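Local coordinates for protein aminoglycoside phosphotransferase (Alicyclobacillus acidocaldarius subsp. acidocaldarius, PDB 4PDY) that probably transfers a phosphate group to a small-molecule acceptor, using a protein-kinase-like fold, at residues H310-H314 against F315-P319; S320-D323 against A324-Y328. All blocks are in the same frame, centred on the assembly; numbering follows the deposited sequence.

Contact 1: H310-H314 against F315-P319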
loop_
_atom_site.group_PDB
_atom_site.type_symbol
_atom_site.label_atom_id
_atom_site.label_comp_id
_atom_site.label_asym_id
_atom_site.label_seq_id
_atom_site.Cartn_x
_atom_site.Cartn_y
_atom_site.Cartn_z
ATOM N N HIS A 310 -10.265 16.315 -2.078
ATOM C CA HIS A 310 -10.448 16.300 -0.642
ATOM C C HIS A 310 -9.396 17.148 0.050
ATOM O O HIS A 310 -9.705 17.983 0.893
ATOM C CB HIS A 310 -10.458 14.883 -0.081
ATOM C CG HIS A 310 -10.731 14.827 1.383
ATOM N ND1 HIS A 310 -11.992 14.645 1.902
ATOM C CD2 HIS A 310 -9.906 14.967 2.448
ATOM C CE1 HIS A 310 -11.926 14.669 3.218
ATOM N NE2 HIS A 310 -10.674 14.873 3.579
ATOM N N ALA A 311 -8.138 16.942 -0.333
ATOM C CA ALA A 311 -7.042 17.751 0.217
ATOM C C ALA A 311 -7.268 19.232 -0.065
ATOM O O ALA A 311 -7.149 20.080 0.824
ATOM C CB ALA A 311 -5.707 17.290 -0.341
ATOM N N ARG A 312 -7.627 19.545 -1.303
ATOM C CA ARG A 312 -7.778 20.941 -1.702
ATOM C C ARG A 312 -8.838 21.684 -0.902
ATOM O O ARG A 312 -8.606 22.789 -0.422
ATOM C CB ARG A 312 -8.094 21.096 -3.176
ATOM C CG ARG A 312 -8.050 22.533 -3.662
ATOM C CD ARG A 312 -8.051 22.602 -5.171
ATOM N NE ARG A 312 -7.724 23.908 -5.717
ATOM C CZ ARG A 312 -6.487 24.304 -6.056
ATOM N NH1 ARG A 312 -5.441 23.515 -5.859
ATOM N NH2 ARG A 312 -6.344 25.506 -6.578
ATOM N N TYR A 313 -10.017 21.072 -0.795
ATOM C CA TYR A 313 -11.179 21.768 -0.287
ATOM C C TYR A 313 -11.401 21.568 1.210
ATOM O O TYR A 313 -12.019 22.416 1.851
ATOM C CB TYR A 313 -12.401 21.328 -1.074
ATOM C CG TYR A 313 -12.341 21.673 -2.555
ATOM C CD1 TYR A 313 -12.237 22.986 -2.992
ATOM C CD2 TYR A 313 -12.454 20.683 -3.521
ATOM C CE1 TYR A 313 -12.207 23.293 -4.352
ATOM C CE2 TYR A 313 -12.439 20.985 -4.867
ATOM C CZ TYR A 313 -12.327 22.284 -5.290
ATOM O OH TYR A 313 -12.312 22.579 -6.623
ATOM N N HIS A 314 -10.932 20.452 1.769
ATOM C CA HIS A 314 -11.014 20.246 3.211
ATOM C C HIS A 314 -9.803 20.789 3.956
ATOM O O HIS A 314 -9.921 21.202 5.097
ATOM C CB HIS A 314 -11.182 18.779 3.574
ATOM C CG HIS A 314 -12.514 18.207 3.208
ATOM N ND1 HIS A 314 -13.521 18.014 4.134
ATOM C CD2 HIS A 314 -12.978 17.740 2.032
ATOM C CE1 HIS A 314 -14.562 17.480 3.526
ATOM N NE2 HIS A 314 -14.262 17.307 2.254
ATOM N N PHE A 315 -8.641 20.736 3.306
ATOM C CA PHE A 315 -7.408 21.144 3.946
ATOM C C PHE A 315 -7.019 22.516 3.415
ATOM O O PHE A 315 -7.382 23.528 4.013
ATOM C CB PHE A 315 -6.313 20.073 3.801
ATOM C CG PHE A 315 -6.717 18.691 4.247
ATOM C CD1 PHE A 315 -7.716 18.492 5.193
ATOM C CD2 PHE A 315 -6.084 17.577 3.714
ATOM C CE1 PHE A 315 -8.092 17.208 5.556
ATOM C CE2 PHE A 315 -6.448 16.287 4.091
ATOM C CZ PHE A 315 -7.455 16.111 5.017
ATOM N N ALA A 316 -6.329 22.565 2.280
ATOM C CA ALA A 316 -5.974 23.842 1.642
ATOM C C ALA A 316 -5.458 23.553 0.247
ATOM O O ALA A 316 -4.969 22.448 -0.040
ATOM C CB ALA A 316 -4.908 24.620 2.410
ATOM N N ALA A 317 -5.553 24.565 -0.599
ATOM C CA ALA A 317 -5.012 24.496 -1.938
ATOM C C ALA A 317 -3.496 24.355 -1.934
ATOM O O ALA A 317 -2.792 24.919 -1.091
ATOM C CB ALA A 317 -5.431 25.720 -2.751
ATOM N N ASP A 318 -3.018 23.615 -2.923
ATOM C CA ASP A 318 -1.581 23.490 -3.206
ATOM C C ASP A 318 -1.437 23.271 -4.700
ATOM O O ASP A 318 -2.185 22.489 -5.283
ATOM C CB ASP A 318 -0.989 22.289 -2.440
ATOM C CG ASP A 318 0.533 22.204 -2.528
ATOM O OD1 ASP A 318 1.074 21.983 -3.621
ATOM O OD2 ASP A 318 1.194 22.347 -1.483
ATOM N N PRO A 319 -0.452 23.921 -5.337
ATOM C CA PRO A 319 -0.285 23.754 -6.779
ATOM C C PRO A 319 -0.078 22.292 -7.223
ATOM O O PRO A 319 -0.418 21.934 -8.357
ATOM C CB PRO A 319 0.969 24.598 -7.088
ATOM C CG PRO A 319 0.990 25.601 -6.014
ATOM C CD PRO A 319 0.401 24.985 -4.792
#

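Contact 2: S320-D323 against A324-Y328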
loop_
_atom_site.group_PDB
_atom_site.type_symbol
_atom_site.label_atom_id
_atom_site.label_comp_id
_atom_site.label_asym_id
_atom_site.label_seq_id
_atom_site.Cartn_x
_atom_site.Cartn_y
_atom_site.Cartn_z
ATOM N N SER A 320 0.471 21.449 -6.345
ATOM C CA SER A 320 0.648 20.037 -6.684
ATOM C C SER A 320 -0.667 19.332 -6.995
ATOM O O SER A 320 -0.672 18.365 -7.751
ATOM C CB SER A 320 1.382 19.284 -5.584
ATOM O OG SER A 320 0.643 19.244 -4.379
ATOM N N GLN A 321 -1.759 19.819 -6.405
ATOM C CA GLN A 321 -3.075 19.238 -6.651
ATOM C C GLN A 321 -3.486 19.448 -8.097
ATOM O O GLN A 321 -4.075 18.566 -8.720
ATOM C CB GLN A 321 -4.099 19.876 -5.712
ATOM C CG GLN A 321 -3.883 19.525 -4.260
ATOM C CD GLN A 321 -4.411 20.573 -3.305
ATOM O OE1 GLN A 321 -4.993 21.573 -3.725
ATOM N NE2 GLN A 321 -4.181 20.367 -2.012
ATOM N N LEU A 322 -3.224 20.626 -8.634
ATOM C CA LEU A 322 -3.544 20.897 -10.036
ATOM C C LEU A 322 -2.692 20.031 -10.949
ATOM O O LEU A 322 -3.208 19.423 -11.903
ATOM C CB LEU A 322 -3.421 22.377 -10.395
ATOM C CG LEU A 322 -3.710 22.691 -11.864
ATOM C CD1 LEU A 322 -5.139 22.311 -12.279
ATOM C CD2 LEU A 322 -3.442 24.153 -12.141
ATOM N N ASP A 323 -1.394 19.918 -10.637
ATOM C CA ASP A 323 -0.510 19.015 -11.404
ATOM C C ASP A 323 -1.134 17.610 -11.436
ATOM O O ASP A 323 -1.224 16.984 -12.493
ATOM C CB ASP A 323 0.919 18.897 -10.806
ATOM C CG ASP A 323 1.679 20.208 -10.778
ATOM O OD1 ASP A 323 1.338 21.123 -11.546
ATOM O OD2 ASP A 323 2.652 20.309 -9.984
ATOM N N ALA A 324 -1.541 17.114 -10.267
ATOM C CA ALA A 324 -2.085 15.753 -10.186
ATOM C C ALA A 324 -3.396 15.574 -10.960
ATOM O O ALA A 324 -3.566 14.587 -11.662
ATOM C CB ALA A 324 -2.278 15.354 -8.739
ATOM N N LEU A 325 -4.291 16.558 -10.856
ATOM C CA LEU A 325 -5.568 16.458 -11.560
ATOM C C LEU A 325 -5.368 16.585 -13.080
ATOM O O LEU A 325 -6.034 15.901 -13.870
ATOM C CB LEU A 325 -6.544 17.502 -11.048
ATOM C CG LEU A 325 -7.982 17.278 -11.516
ATOM C CD1 LEU A 325 -8.557 16.022 -10.897
ATOM C CD2 LEU A 325 -8.824 18.475 -11.143
ATOM N N GLN A 326 -4.399 17.417 -13.490
ATOM C CA GLN A 326 -4.061 17.541 -14.905
ATOM C C GLN A 326 -3.558 16.208 -15.463
ATOM O O GLN A 326 -3.968 15.782 -16.555
ATOM C CB GLN A 326 -3.005 18.622 -15.155
ATOM C CG GLN A 326 -3.542 20.038 -15.026
ATOM C CD GLN A 326 -2.466 21.103 -14.980
ATOM O OE1 GLN A 326 -1.324 20.842 -14.595
ATOM N NE2 GLN A 326 -2.814 22.291 -15.394
ATOM N N GLN A 327 -2.679 15.544 -14.719
ATOM C CA GLN A 327 -2.186 14.249 -15.155
ATOM C C GLN A 327 -3.301 13.213 -15.222
ATOM O O GLN A 327 -3.318 12.394 -16.136
ATOM C CB GLN A 327 -1.056 13.733 -14.259
ATOM C CG GLN A 327 -0.643 12.296 -14.589
ATOM C CD GLN A 327 0.754 11.928 -14.142
ATOM O OE1 GLN A 327 1.698 12.710 -14.296
ATOM N NE2 GLN A 327 0.906 10.710 -13.612
ATOM N N TYR A 328 -4.234 13.249 -14.269
ATOM C CA TYR A 328 -5.360 12.320 -14.316
ATOM C C TYR A 328 -6.181 12.563 -15.591
ATOM O O TYR A 328 -6.581 11.627 -16.277
ATOM C CB TYR A 328 -6.245 12.499 -13.089
ATOM C CG TYR A 328 -7.364 11.467 -12.998
ATOM C CD1 TYR A 328 -7.147 10.241 -12.384
ATOM C CD2 TYR A 328 -8.604 11.708 -13.549
ATOM C CE1 TYR A 328 -8.144 9.291 -12.309
ATOM C CE2 TYR A 328 -9.607 10.768 -13.455
ATOM C CZ TYR A 328 -9.365 9.564 -12.836
ATOM O OH TYR A 328 -10.351 8.607 -12.733
HETATM O O HOH W 1 0.097 22.662 -13.026
#

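Contact 1: H310-H314 against F315-P319
Ala311 O takes two backbone N-H groups where helix 303-315 runs out: Phe315 N at 3.0 Å, from above the carbonyl plane, and Ala316 N, also at 3.0 Å but nearly in line with the C=O, the latter making a wider pi-type turn. The chain then leaves the helix, and Arg312 CA-H points at Ala316 O. Phe315 folds its ring back over the last turn. Phe315 CD2 lies 4.1 Å from Ala311 CB, and the ring face receives the edge of the His310 imidazole in an offset edge-to-face pair, planes at 85° and His310 CD2 3.7 Å from Phe315 CZ. His310 and His314 both bond to Asp164 on helix 154-173, which fixes the turn of the two imidazoles. On another side of the helix Arg312 stretches out with CG anti to the backbone N (chi1 -171°) and an extended chain, bringing the face of its guanidinium under Ala317, whose CB sits 3.7 Å from Arg312 CZ. Arg312 NH2 forms a salt bridge with Asp179, and Arg312 NH1 turns to Gln321 OE1 of the next helix. A leucine here would remove both polar links and would probably leave Asp179 without its charge mate and Ala317 without its flat support. The whole is a helix C-terminus ending in a pi-type turn, followed by a short connection to Asp318, the N-cap of helix 319-347.

Contact 2: S320-D323 against A324-Y328
Leu322 and Gln326, one turn apart, make the main side-chain contact. The amide of Gln326 lies against the branch point of Leu322, with Gln326 NE2 3.7 Å from Leu322 CG, while Gln326 CG packs 3.9 Å from Leu322 CD1. Gln326 reaches back along the helix because its CG stands beside the backbone N and anti to the carbonyl carbon (chi1 -74°), with the chain extended beyond; the same course carries Gln326 CG past Leu322 O at 3.2 Å. At the other side of the amide, a water joins Gln326 to Asp323. It lies 2.8 Å from Gln326 OE1 and 2.5 Å from Asp323 OD1, two acceptors that do not bond to each other directly, and the carboxylate and amide planes are only 25° apart. Beneath these side chains runs a regular alpha-helical i to i+4 ladder in the first turns of the long C-terminal helix 319-347. Ala324 N bonds to Ser320 O, Leu325 N to Gln321 O and Gln327 N to Asp323 O, while Gln326 N meets Leu322 O at 2.8 Å with an N-H...O angle of 161°. Ala324 CB lies 3.6 Å from Ser320 O, and the Ala324 side chain touches Ile308 of helix 303-315. Farther out, buried Leu325 packs on Phe181 and Leu184 of helix 180-187 and on Met188, and Gln326 also touches Leu184. Tyr328 rests on Leu304 and Pro305 of helix 303-315, and Asp318 OD1 accepts from Ser320 N.

In the fold
Contact 1 ends helix 303-315 and contact 2 follows directly in the opening turns of helix 319-347, with centres about 12 Å apart on the same side of the chain's centre. Gln321 ties them: its OE1 lies 2.9 Å from Arg312 NH1 and its NE2 3.0 Å from Ala316 O, both probable hydrogen bonds. Contact 1 is a surface contact, built of aromatic rings and of polar groups answered by acidic residues of neighbouring parts of the chain. Contact 2 is partly buried: its regular backbone ladder carries a water-bridged outer face, while Gln321 and Leu325 are buried. Both lean on helix 180-187, through Phe181.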